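Local coordinates for protein Tp0751 (Treponema pallidum, PDB 5JK2) that probably acts as an adhesin of the syphilis spirochaete, its lipocalin-like beta barrel mediating attachment to extracellular matrix components and host cells, at residues A[96-108]-A[113-125]. The protein carries 1 engineered substitution. Sequence-based numbering, arbitrary orientation.
Sequences HTHRKTVSFLTRN and SIRRRLEVTFESH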
ATOM      1  N   HIS A  96       9.710  -0.847   5.161  1.00 36.85           N
ATOM      2  CA  HIS A  96      10.928  -1.453   4.628  1.00 41.15           C
ATOM      3  C   HIS A  96      10.686  -2.108   3.278  1.00 41.58           C
ATOM      4  O   HIS A  96       9.676  -2.778   3.074  1.00 45.95           O
ATOM      5  CB  HIS A  96      11.485  -2.491   5.608  1.00 51.81           C
ATOM      6  CG  HIS A  96      12.281  -1.894   6.727  1.00 52.77           C
ATOM      7  ND1 HIS A  96      11.712  -1.487   7.913  1.00 45.60           N
ATOM      8  CD2 HIS A  96      13.605  -1.629   6.834  1.00 49.45           C
ATOM      9  CE1 HIS A  96      12.648  -1.000   8.706  1.00 39.05           C
ATOM     10  NE2 HIS A  96      13.808  -1.074   8.076  1.00 44.67           N
ATOM     11  N   THR A  97      11.627  -1.903   2.362  1.00 47.39           N
ATOM     12  CA  THR A  97      11.588  -2.526   1.046  1.00 48.23           C
ATOM     13  C   THR A  97      12.566  -3.693   0.973  1.00 43.88           C
ATOM     14  O   THR A  97      13.697  -3.594   1.442  1.00 48.99           O
ATOM     15  CB  THR A  97      11.946  -1.524  -0.065  1.00 47.47           C
ATOM     16  OG1 THR A  97      13.319  -1.137   0.063  1.00 61.66           O
ATOM     17  CG2 THR A  97      11.068  -0.289   0.017  1.00 43.38           C
ATOM     18  N   HIS A  98      12.125  -4.798   0.384  1.00 44.63           N
ATOM     19  CA  HIS A  98      13.020  -5.904   0.072  1.00 44.88           C
ATOM     20  C   HIS A  98      12.608  -6.538  -1.249  1.00 51.00           C
ATOM     21  O   HIS A  98      11.516  -7.094  -1.364  1.00 52.39           O
ATOM     22  CB  HIS A  98      13.021  -6.954   1.184  1.00 51.49           C
ATOM     23  CG  HIS A  98      14.098  -7.984   1.033  1.00 65.08           C
ATOM     24  ND1 HIS A  98      13.894  -9.325   1.283  1.00 63.90           N
ATOM     25  CD2 HIS A  98      15.392  -7.867   0.650  1.00 59.97           C
ATOM     26  CE1 HIS A  98      15.015  -9.987   1.062  1.00 56.81           C
ATOM     27  NE2 HIS A  98      15.940  -9.126   0.677  1.00 52.89           N
ATOM     28  N   ARG A  99      13.492  -6.448  -2.237  1.00 52.99           N
ATOM     29  CA  ARG A  99      13.236  -6.981  -3.571  1.00 53.49           C
ATOM     30  C   ARG A  99      11.997  -6.332  -4.192  1.00 52.12           C
ATOM     31  O   ARG A  99      12.093  -5.252  -4.774  1.00 56.66           O
ATOM     32  CB  ARG A  99      13.089  -8.504  -3.517  1.00 60.61           C
ATOM     33  CG  ARG A  99      14.255  -9.201  -2.843  1.00 63.58           C
ATOM     34  CD  ARG A  99      14.215 -10.700  -3.077  1.00 71.82           C
ATOM     35  NE  ARG A  99      14.631 -11.051  -4.433  1.00 87.39           N
ATOM     36  CZ  ARG A  99      15.896 -11.216  -4.813  1.00 84.46           C
ATOM     37  NH1 ARG A  99      16.886 -11.058  -3.942  1.00 80.80           N
ATOM     38  NH2 ARG A  99      16.173 -11.537  -6.069  1.00 72.95           N
ATOM     39  N   LYS A 100      10.841  -6.982  -4.060  1.00 49.93           N
ATOM     40  CA  LYS A 100       9.602  -6.489  -4.659  1.00 55.27           C
ATOM     41  C   LYS A 100       8.485  -6.375  -3.626  1.00 56.80           C
ATOM     42  O   LYS A 100       7.301  -6.449  -3.966  1.00 51.90           O
ATOM     43  CB  LYS A 100       9.159  -7.412  -5.797  1.00 54.85           C
ATOM     44  CG  LYS A 100      10.162  -7.501  -6.932  1.00 60.51           C
ATOM     45  CD  LYS A 100       9.679  -8.422  -8.042  1.00 64.76           C
ATOM     46  CE  LYS A 100      10.434  -8.162  -9.338  1.00 62.68           C
ATOM     47  NZ  LYS A 100      10.239  -9.245 -10.343  1.00 59.20           N
ATOM     48  N   THR A 101       8.870  -6.186  -2.368  1.00 59.34           N
ATOM     49  CA  THR A 101       7.911  -6.143  -1.274  1.00 54.68           C
ATOM     50  C   THR A 101       8.182  -4.994  -0.310  1.00 48.80           C
ATOM     51  O   THR A 101       9.256  -4.910   0.286  1.00 45.78           O
ATOM     52  CB  THR A 101       7.925  -7.457  -0.476  1.00 50.24           C
ATOM     53  OG1 THR A 101       7.833  -8.565  -1.378  1.00 53.47           O
ATOM     54  CG2 THR A 101       6.763  -7.504   0.510  1.00 53.77           C
ATOM     55  N   VAL A 102       7.196  -4.115  -0.165  1.00 44.84           N
ATOM     56  CA  VAL A 102       7.214  -3.100   0.881  1.00 41.56           C
ATOM     57  C   VAL A 102       6.415  -3.619   2.069  1.00 37.38           C
ATOM     58  O   VAL A 102       5.256  -4.005   1.921  1.00 38.91           O
ATOM     59  CB  VAL A 102       6.620  -1.764   0.408  1.00 46.65           C
ATOM     60  CG1 VAL A 102       6.847  -0.681   1.454  1.00 38.06           C
ATOM     61  CG2 VAL A 102       7.232  -1.351  -0.919  1.00 49.63           C
ATOM     62  N   SER A 103       7.037  -3.628   3.243  1.00 35.64           N
ATOM     63  CA  SER A 103       6.393  -4.119   4.454  1.00 33.43           C
ATOM     64  C   SER A 103       6.165  -2.984   5.442  1.00 34.31           C
ATOM     65  O   SER A 103       7.115  -2.405   5.971  1.00 31.69           O
ATOM     66  CB  SER A 103       7.233  -5.221   5.098  1.00 42.36           C
ATOM     67  OG  SER A 103       7.154  -6.420   4.346  1.00 33.51           O
ATOM     68  N   PHE A 104       4.896  -2.678   5.690  1.00 29.03           N
ATOM     69  CA  PHE A 104       4.519  -1.558   6.540  1.00 25.91           C
ATOM     70  C   PHE A 104       4.155  -1.975   7.956  1.00 29.46           C
ATOM     71  O   PHE A 104       3.609  -3.056   8.177  1.00 32.97           O
ATOM     72  CB  PHE A 104       3.328  -0.818   5.938  1.00 32.42           C
ATOM     73  CG  PHE A 104       3.648  -0.071   4.684  1.00 35.90           C
ATOM     74  CD1 PHE A 104       4.090   1.239   4.741  1.00 36.68           C
ATOM     75  CD2 PHE A 104       3.492  -0.669   3.447  1.00 35.84           C
ATOM     76  CE1 PHE A 104       4.379   1.937   3.589  1.00 33.80           C
ATOM     77  CE2 PHE A 104       3.779   0.023   2.290  1.00 38.28           C
ATOM     78  CZ  PHE A 104       4.223   1.328   2.361  1.00 36.81           C
ATOM     79  N   LEU A 105       4.463  -1.100   8.911  1.00 34.02           N
ATOM     80  CA  LEU A 105       3.915  -1.191  10.259  1.00 37.47           C
ATOM     81  C   LEU A 105       3.194   0.118  10.526  1.00 26.61           C
ATOM     82  O   LEU A 105       3.826   1.150  10.749  1.00 26.18           O
ATOM     83  CB  LEU A 105       5.006  -1.445  11.309  1.00 40.20           C
ATOM     84  CG  LEU A 105       4.580  -1.760  12.753  1.00 40.87           C
ATOM     85  CD1 LEU A 105       4.152  -0.511  13.516  1.00 43.49           C
ATOM     86  CD2 LEU A 105       3.472  -2.811  12.801  1.00 35.61           C
ATOM     87  N   THR A 106       1.866   0.069  10.490  1.00 25.14           N
ATOM     88  CA  THR A 106       1.049   1.266  10.596  1.00 26.26           C
ATOM     89  C   THR A 106       0.257   1.268  11.899  1.00 23.97           C
ATOM     90  O   THR A 106       0.115   0.231  12.536  1.00 28.12           O
ATOM     91  CB  THR A 106       0.079   1.380   9.414  1.00 24.43           C
ATOM     92  OG1 THR A 106      -1.020   0.482   9.604  1.00 29.52           O
ATOM     93  CG2 THR A 106       0.779   1.042   8.107  1.00 32.26           C
ATOM     94  N   ARG A 107      -0.260   2.431  12.281  1.00 18.25           N
ATOM     95  CA  ARG A 107      -0.939   2.589  13.561  1.00 18.09           C
ATOM     96  C   ARG A 107      -2.132   3.527  13.454  1.00 22.36           C
ATOM     97  O   ARG A 107      -2.017   4.640  12.938  1.00 28.45           O
ATOM     98  CB  ARG A 107       0.050   3.107  14.603  1.00 25.11           C
ATOM     99  CG  ARG A 107      -0.578   3.645  15.882  1.00 30.67           C
ATOM    100  CD  ARG A 107       0.495   4.065  16.876  1.00 36.19           C
ATOM    101  NE  ARG A 107       1.604   4.764  16.226  1.00 38.22           N
ATOM    102  CZ  ARG A 107       1.602   6.057  15.909  1.00 31.90           C
ATOM    103  NH1 ARG A 107       2.661   6.594  15.319  1.00 32.34           N
ATOM    104  NH2 ARG A 107       0.546   6.815  16.173  1.00 29.14           N
ATOM    105  N   ASN A 108      -3.276   3.071  13.958  1.00 21.42           N
ATOM    106  CA  ASN A 108      -4.511   3.844  13.902  1.00 21.28           C
ATOM    107  C   ASN A 108      -4.325   5.241  14.485  1.00 20.49           C
ATOM    108  O   ASN A 108      -3.580   5.430  15.446  1.00 28.52           O
ATOM    109  CB  ASN A 108      -5.628   3.096  14.637  1.00 21.65           C
ATOM    110  CG  ASN A 108      -6.922   3.882  14.696  1.00 24.95           C
ATOM    111  OD1 ASN A 108      -7.253   4.478  15.721  1.00 27.68           O
ATOM    112  ND2 ASN A 108      -7.665   3.882  13.596  1.00 30.16           N
ATOM    113  N   SER A 113      -3.411   1.554  20.409  1.00 27.29           N
ATOM    114  CA  SER A 113      -3.511   0.126  20.684  1.00 30.56           C
ATOM    115  C   SER A 113      -3.712  -0.680  19.408  1.00 31.35           C
ATOM    116  O   SER A 113      -3.245  -1.813  19.293  1.00 36.85           O
ATOM    117  CB  SER A 113      -4.668  -0.143  21.643  1.00 29.82           C
ATOM    118  OG  SER A 113      -4.707   0.824  22.674  1.00 29.85           O
ATOM    119  N   ILE A 114      -4.409  -0.077  18.452  1.00 25.21           N
ATOM    120  CA  ILE A 114      -4.772  -0.751  17.218  1.00 21.89           C
ATOM    121  C   ILE A 114      -3.821  -0.359  16.097  1.00 19.60           C
ATOM    122  O   ILE A 114      -3.677   0.817  15.767  1.00 24.31           O
ATOM    123  CB  ILE A 114      -6.221  -0.424  16.825  1.00 25.46           C
ATOM    124  CG1 ILE A 114      -7.187  -0.944  17.898  1.00 24.23           C
ATOM    125  CG2 ILE A 114      -6.559  -1.025  15.460  1.00 25.64           C
ATOM    126  CD1 ILE A 114      -8.529  -0.289  17.882  1.00 32.87           C
ATOM    127  N   ARG A 115      -3.191  -1.370  15.512  1.00 20.37           N
ATOM    128  CA  ARG A 115      -2.191  -1.181  14.479  1.00 22.49           C
ATOM    129  C   ARG A 115      -2.492  -2.140  13.336  1.00 21.58           C
ATOM    130  O   ARG A 115      -3.432  -2.924  13.422  1.00 33.89           O
ATOM    131  CB  ARG A 115      -0.794  -1.408  15.059  1.00 32.20           C
ATOM    132  CG  ARG A 115      -0.526  -0.560  16.295  1.00 32.75           C
ATOM    133  CD  ARG A 115       0.941  -0.206  16.456  1.00 34.04           C
ATOM    134  NE  ARG A 115       1.778  -1.385  16.643  1.00 52.81           N
ATOM    135  CZ  ARG A 115       3.087  -1.343  16.874  1.00 49.21           C
ATOM    136  NH1 ARG A 115       3.768  -2.469  17.031  1.00 44.89           N
ATOM    137  NH2 ARG A 115       3.717  -0.178  16.944  1.00 47.63           N
ATOM    138  N   ARG A 116      -1.706  -2.077  12.268  1.00 23.68           N
ATOM    139  CA  ARG A 116      -1.963  -2.909  11.098  1.00 27.14           C
ATOM    140  C   ARG A 116      -0.694  -3.158  10.284  1.00 30.59           C
ATOM    141  O   ARG A 116      -0.014  -2.217   9.876  1.00 28.35           O
ATOM    142  CB  ARG A 116      -3.032  -2.255  10.221  1.00 25.02           C
ATOM    143  CG  ARG A 116      -3.464  -3.086   9.024  1.00 21.26           C
ATOM    144  CD  ARG A 116      -4.697  -2.501   8.364  1.00 25.53           C
ATOM    145  NE  ARG A 116      -5.890  -2.700   9.181  1.00 22.44           N
ATOM    146  CZ  ARG A 116      -7.047  -2.077   8.984  1.00 19.25           C
ATOM    147  NH1 ARG A 116      -7.178  -1.204   7.994  1.00 21.24           N
ATOM    148  NH2 ARG A 116      -8.077  -2.326   9.779  1.00 23.82           N
ATOM    149  N   ARG A 117      -0.388  -4.433  10.056  1.00 27.41           N
ATOM    150  CA  ARG A 117       0.758  -4.826   9.243  1.00 22.31           C
ATOM    151  C   ARG A 117       0.342  -5.062   7.802  1.00 22.14           C
ATOM    152  O   ARG A 117      -0.698  -5.664   7.540  1.00 24.65           O
ATOM    153  CB  ARG A 117       1.411  -6.086   9.804  1.00 31.99           C
ATOM    154  CG  ARG A 117       2.023  -5.880  11.169  1.00 44.02           C
ATOM    155  CD  ARG A 117       2.867  -7.065  11.606  1.00 52.43           C
ATOM    156  NE  ARG A 117       3.811  -6.689  12.657  1.00 65.32           N
ATOM    157  CZ  ARG A 117       3.477  -6.474  13.927  1.00 69.61           C
ATOM    158  NH1 ARG A 117       4.408  -6.133  14.807  1.00 72.61           N
ATOM    159  NH2 ARG A 117       2.215  -6.593  14.320  1.00 67.02           N
ATOM    160  N   LEU A 118       1.172  -4.598   6.875  1.00 26.15           N
ATOM    161  CA  LEU A 118       0.871  -4.686   5.455  1.00 31.76           C
ATOM    162  C   LEU A 118       2.007  -5.366   4.705  1.00 28.50           C
ATOM    163  O   LEU A 118       3.176  -5.213   5.056  1.00 28.41           O
ATOM    164  CB  LEU A 118       0.619  -3.289   4.877  1.00 38.49           C
ATOM    165  CG  LEU A 118      -0.720  -3.065   4.170  1.00 37.93           C
ATOM    166  CD1 LEU A 118      -1.872  -3.215   5.149  1.00 37.80           C
ATOM    167  CD2 LEU A 118      -0.757  -1.698   3.504  1.00 28.36           C
ATOM    168  N   GLU A 119       1.647  -6.119   3.672  1.00 30.49           N
ATOM    169  CA  GLU A 119       2.623  -6.798   2.830  1.00 30.44           C
ATOM    170  C   GLU A 119       2.342  -6.501   1.364  1.00 30.31           C
ATOM    171  O   GLU A 119       1.764  -7.320   0.649  1.00 31.59           O
ATOM    172  CB  GLU A 119       2.597  -8.303   3.082  1.00 39.80           C
ATOM    173  CG  GLU A 119       2.959  -8.701   4.506  1.00 41.80           C
ATOM    174  CD  GLU A 119       4.416  -8.434   4.844  1.00 38.86           C
ATOM    175  OE1 GLU A 119       5.218  -8.211   3.912  1.00 44.23           O
ATOM    176  OE2 GLU A 119       4.758  -8.446   6.045  1.00 38.03           O
ATOM    177  N   VAL A 120       2.758  -5.317   0.926  1.00 42.65           N
ATOM    178  CA  VAL A 120       2.518  -4.868  -0.439  1.00 39.34           C
ATOM    179  C   VAL A 120       3.537  -5.453  -1.410  1.00 47.18           C
ATOM    180  O   VAL A 120       4.700  -5.045  -1.422  1.00 46.72           O
ATOM    181  CB  VAL A 120       2.570  -3.336  -0.541  1.00 32.99           C
ATOM    182  CG1 VAL A 120       2.207  -2.890  -1.946  1.00 40.22           C
ATOM    183  CG2 VAL A 120       1.643  -2.706   0.487  1.00 32.66           C
ATOM    184  N   THR A 121       3.084  -6.391  -2.235  1.00 49.73           N
ATOM    185  CA  THR A 121       3.943  -7.046  -3.216  1.00 46.67           C
ATOM    186  C   THR A 121       3.625  -6.539  -4.614  1.00 38.49           C
ATOM    187  O   THR A 121       2.536  -6.772  -5.139  1.00 34.38           O
ATOM    188  CB  THR A 121       3.780  -8.577  -3.179  1.00 38.07           C
ATOM    189  OG1 THR A 121       3.995  -9.052  -1.844  1.00 37.87           O
ATOM    190  CG2 THR A 121       4.772  -9.251  -4.120  1.00 48.21           C
ATOM    191  N   PHE A 122       4.584  -5.839  -5.209  1.00 38.28           N
ATOM    192  CA  PHE A 122       4.430  -5.306  -6.554  1.00 34.58           C
ATOM    193  C   PHE A 122       4.480  -6.394  -7.615  1.00 36.22           C
ATOM    194  O   PHE A 122       5.285  -7.321  -7.534  1.00 39.35           O
ATOM    195  CB  PHE A 122       5.522  -4.280  -6.848  1.00 41.70           C
ATOM    196  CG  PHE A 122       5.215  -2.900  -6.352  1.00 39.09           C
ATOM    197  CD1 PHE A 122       5.534  -2.523  -5.061  1.00 41.11           C
ATOM    198  CD2 PHE A 122       4.626  -1.971  -7.189  1.00 32.45           C
ATOM    199  CE1 PHE A 122       5.260  -1.247  -4.615  1.00 39.25           C
ATOM    200  CE2 PHE A 122       4.350  -0.700  -6.749  1.00 27.14           C
ATOM    201  CZ  PHE A 122       4.669  -0.336  -5.462  1.00 30.05           C
ATOM    202  N   GLU A 123       3.613  -6.261  -8.614  1.00 37.57           N
ATOM    203  CA  GLU A 123       3.628  -7.129  -9.783  1.00 37.58           C
ATOM    204  C   GLU A 123       4.033  -6.287 -10.983  1.00 35.47           C
ATOM    205  O   GLU A 123       4.710  -6.756 -11.896  1.00 37.47           O
ATOM    206  CB  GLU A 123       2.259  -7.778 -10.010  1.00 40.49           C
ATOM    207  CG  GLU A 123       1.568  -8.247  -8.732  1.00 40.32           C
ATOM    208  CD  GLU A 123       0.235  -8.919  -9.002  1.00 46.08           C
ATOM    209  OE1 GLU A 123      -0.526  -9.145  -8.037  1.00 39.38           O
ATOM    210  OE2 GLU A 123      -0.052  -9.221 -10.179  1.00 53.19           O
ATOM    211  N   SER A 124       3.608  -5.029 -10.960  1.00 37.89           N
ATOM    212  CA  SER A 124       3.963  -4.064 -11.989  1.00 36.72           C
ATOM    213  C   SER A 124       3.969  -2.688 -11.356  1.00 37.24           C
ATOM    214  O   SER A 124       3.695  -2.550 -10.166  1.00 38.73           O
ATOM    215  CB  SER A 124       2.979  -4.112 -13.157  1.00 42.23           C
ATOM    216  OG  SER A 124       2.731  -5.446 -13.561  1.00 46.53           O
ATOM    217  N   HIS A 125       4.268  -1.666 -12.146  1.00 35.11           N
ATOM    218  CA  HIS A 125       4.355  -0.318 -11.607  1.00 43.24           C
ATOM    219  C   HIS A 125       2.986   0.175 -11.138  1.00 43.92           C
ATOM    220  O   HIS A 125       2.899   1.067 -10.294  1.00 40.82           O
ATOM    221  CB  HIS A 125       4.942   0.641 -12.648  1.00 43.02           C
ATOM    222  CG  HIS A 125       3.942   1.157 -13.634  1.00 43.46           C
ATOM    223  ND1 HIS A 125       3.140   2.249 -13.377  1.00 43.12           N
ATOM    224  CD2 HIS A 125       3.617   0.739 -14.880  1.00 49.46           C
ATOM    225  CE1 HIS A 125       2.362   2.478 -14.421  1.00 43.87           C
ATOM    226  NE2 HIS A 125       2.633   1.575 -15.347  1.00 44.67           N
TER
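The two methyls of Leu-105 each lie over a face of a different arginine's guanidinium: CD1 is 3.5 Å from Arg-115 NH2 and offset toward the rim of that group, whereas CD2 sits over the centre of the Arg-117 group, 3.8 Å from its CZ. These residues belong to a beta hairpin of the eight-stranded antiparallel barrel of the non-canonical lipocalin fold, in which strands 101-108 and 115-122 run at 156° to each other. On the same face Arg-117 forms a salt bridge with Asp-135, and Arg-107 one with Asp-93, so carboxylates of both flanking strands probably offset the gathered positive charge. Farther along, Ser-103 OG donates to Glu-119 OE1 at 2.7 Å, on the syn side but 32° out of the carboxylate plane; the bend of Glu-119 at chi2 brings its carboxylate back toward the serine. The opposite face is largely apolar: Phe-104 CB meets Leu-118 CB at 3.8 Å, and Val-120 CG2 lies at the edge of the Phe-104 ring, 3.9 Å from CE2. Arg-116 is buried on this face, where salt bridges to Glu-88 and Glu-134 and a cation-pi contact with Phe-81 probably offset the cost of burying its charge. Its backbone O accepts two bonds from one residue, Thr-106: N donates at 3.0 Å, and OG1, set between its own backbone N and carbonyl carbon (chi1 77°), donates to Arg-116 O at 2.9 Å.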